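Local structure of porin (Rhodobacter blasticus, 3PRN) at residues L12-E16 with T279-V283. The protein forms trimeric outer-membrane channels through which small hydrophilic solutes of up to about 0.6 kDa diffuse passively. The protein carries 1 engineered substitution. Numbering follows the deposited sequence.
Sequences LQYVE and TVADV. With C8E ((hydroxyethyloxy)tri(ethyloxy)octane), chain D.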
loop_
_atom_site.group_PDB
_atom_site.type_symbol
_atom_site.label_atom_id
_atom_site.label_comp_id
_atom_site.label_asym_id
_atom_site.label_seq_id
_atom_site.Cartn_x
_atom_site.Cartn_y
_atom_site.Cartn_z
ATOM N N LEU A 12 -6.668 23.913 9.819
ATOM C CA LEU A 12 -6.382 24.157 11.218
ATOM C C LEU A 12 -7.545 23.588 12.050
ATOM O O LEU A 12 -8.706 23.739 11.668
ATOM C CB LEU A 12 -6.294 25.679 11.485
ATOM C CG LEU A 12 -5.127 26.371 10.772
ATOM C CD1 LEU A 12 -5.322 27.891 10.831
ATOM C CD2 LEU A 12 -3.800 25.975 11.395
ATOM N N GLN A 13 -7.164 22.931 13.125
ATOM C CA GLN A 13 -8.121 22.318 14.036
ATOM C C GLN A 13 -7.788 22.812 15.463
ATOM O O GLN A 13 -6.697 22.579 15.951
ATOM C CB GLN A 13 -7.993 20.805 13.991
ATOM C CG GLN A 13 -9.038 20.082 14.849
ATOM C CD GLN A 13 -8.510 18.716 15.262
ATOM O OE1 GLN A 13 -7.772 18.611 16.229
ATOM N NE2 GLN A 13 -8.775 17.639 14.493
ATOM N N TYR A 14 -8.788 23.479 16.037
ATOM C CA TYR A 14 -8.634 24.078 17.372
ATOM C C TYR A 14 -9.578 23.402 18.359
ATOM O O TYR A 14 -10.769 23.217 18.102
ATOM C CB TYR A 14 -8.903 25.580 17.294
ATOM C CG TYR A 14 -9.072 26.269 18.641
ATOM C CD1 TYR A 14 -7.980 26.712 19.362
ATOM C CD2 TYR A 14 -10.343 26.439 19.180
ATOM C CE1 TYR A 14 -8.137 27.353 20.586
ATOM C CE2 TYR A 14 -10.530 27.076 20.400
ATOM C CZ TYR A 14 -9.417 27.548 21.086
ATOM O OH TYR A 14 -9.604 28.158 22.314
ATOM N N VAL A 15 -8.990 23.037 19.494
ATOM C CA VAL A 15 -9.700 22.404 20.589
ATOM C C VAL A 15 -9.325 23.196 21.870
ATOM O O VAL A 15 -8.143 23.179 22.225
ATOM C CB VAL A 15 -9.306 20.950 20.834
ATOM C CG1 VAL A 15 -10.032 20.514 22.120
ATOM C CG2 VAL A 15 -9.716 20.094 19.646
ATOM N N GLU A 16 -10.289 23.952 22.363
ATOM C CA GLU A 16 -10.011 24.798 23.535
ATOM C C GLU A 16 -9.452 23.956 24.688
ATOM O O GLU A 16 -10.003 22.892 24.977
ATOM C CB GLU A 16 -11.263 25.519 23.980
ATOM C CG GLU A 16 -10.937 26.516 25.111
ATOM C CD GLU A 16 -12.162 27.374 25.425
ATOM O OE1 GLU A 16 -13.302 26.812 25.403
ATOM O OE2 GLU A 16 -11.963 28.578 25.693
ATOM N N THR A 279 -15.151 23.606 23.439
ATOM C CA THR A 279 -15.218 24.518 22.283
ATOM C C THR A 279 -14.208 24.019 21.223
ATOM O O THR A 279 -13.058 23.744 21.515
ATOM C CB THR A 279 -14.876 25.946 22.687
ATOM O OG1 THR A 279 -15.728 26.360 23.742
ATOM C CG2 THR A 279 -15.053 26.933 21.530
ATOM N N VAL A 280 -14.729 23.841 20.006
ATOM C CA VAL A 280 -13.877 23.358 18.924
ATOM C C VAL A 280 -14.088 24.248 17.691
ATOM O O VAL A 280 -15.197 24.795 17.506
ATOM C CB VAL A 280 -14.096 21.887 18.556
ATOM C CG1 VAL A 280 -13.856 20.998 19.789
ATOM C CG2 VAL A 280 -15.481 21.585 18.020
ATOM N N ALA A 281 -13.062 24.433 16.889
ATOM C CA ALA A 281 -13.215 25.192 15.658
ATOM C C ALA A 281 -12.299 24.575 14.572
ATOM O O ALA A 281 -11.247 24.014 14.912
ATOM C CB ALA A 281 -12.846 26.665 15.827
ATOM N N ASP A 282 -12.638 24.853 13.311
ATOM C CA ASP A 282 -11.746 24.368 12.250
ATOM C C ASP A 282 -11.902 25.237 11.008
ATOM O O ASP A 282 -12.934 25.917 10.844
ATOM C CB ASP A 282 -12.128 22.893 11.950
ATOM C CG ASP A 282 -13.483 22.800 11.275
ATOM O OD1 ASP A 282 -13.580 23.156 10.072
ATOM O OD2 ASP A 282 -14.502 22.401 11.866
ATOM N N VAL A 283 -10.917 25.273 10.151
ATOM C CA VAL A 283 -10.984 25.913 8.846
ATOM C C VAL A 283 -9.982 25.153 7.956
ATOM O O VAL A 283 -8.828 24.970 8.345
ATOM C CB VAL A 283 -10.709 27.429 8.871
ATOM C CG1 VAL A 283 -9.316 27.801 9.305
ATOM C CG2 VAL A 283 -10.988 28.029 7.477
HETATM C C1 C8E D . -6.234 30.016 15.059
HETATM C C2 C8E D . -7.233 29.087 15.636
HETATM C C3 C8E D . -8.554 29.273 15.076
HETATM C C4 C8E D . -8.605 28.425 13.855
HETATM C C5 C8E D . -10.065 28.211 13.691
HETATM C C6 C8E D . -10.487 28.830 12.460
HETATM C C7 C8E D . -11.891 29.100 12.739
HETATM C C8 C8E D . -12.424 29.875 11.583
HETATM O O9 C8E D . -13.775 29.681 11.151
HETATM C C10 C8E D . -14.790 30.276 11.955
HETATM C C11 C8E D . -16.076 29.573 11.626
HETATM O O12 C8E D . -16.634 30.078 10.372
HETATM C C13 C8E D . -18.060 30.305 10.438
HETATM C C14 C8E D . -18.803 31.657 10.193
HETATM O O15 C8E D . -20.237 31.858 10.459
HETATM C C16 C8E D . -20.959 32.088 9.220
HETATM C C17 C8E D . -20.996 33.548 8.757
HETATM O O18 C8E D . -21.929 34.179 7.861
HETATM C C19 C8E D . -22.140 33.619 6.542
HETATM C C20 C8E D . -21.372 34.063 5.223
HETATM O O21 C8E D . -19.968 33.698 5.247
#
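The Y14 ring meets A281 at one edge, with the backbone N of A281 near the ring plane and Y14 CD2 4.2 Å from A281 CB. One face of the ring has the amide N of E16 3.7 Å above it, offset toward the rim. CG is anti to the backbone N (chi1 167°) and beside the carbonyl carbon, which carries the ring along its own strand toward the N of E16. Y14 shares its side of the sheet with L12, A281 and V283. The E16 carboxylate is met from above its plane: T279 OG1 donates to E16 OE1 over 3.0 Å, and an extended E16 chain carries the acid to that hydroxyl. A valine in place of T279 would probably leave this carboxylate oxygen without its donor and the acid freer to swing. Beneath these side chains run the antiparallel backbones of strands 2-15 and 279-288, the first and last of the porin barrel, whose pairing closes the 16-stranded cylinder. Y14 and A281 form a hydrogen-bonded pair, Y14 N to A281 O at 2.8 Å and A281 N to Y14 O at 2.9 Å; L12 pairs likewise with V283, and E16 N donates to T279 O. At the non-hydrogen-bonded pair V15-V280, V15 CG2 touches V280 CG1 on the reverse side, which also bears Q13 and D282. There the Q13 amide bonds to R18 and E103, while in one of its two modelled conformers the D282 carboxylate bonds to S270 OG and Y102 N. On the side of Y14, the alkyl chain of a bound detergent lies against the strand, C8E C6 3.5 Å from V283 CG1 and C8E C5 3.8 Å from A281 CB.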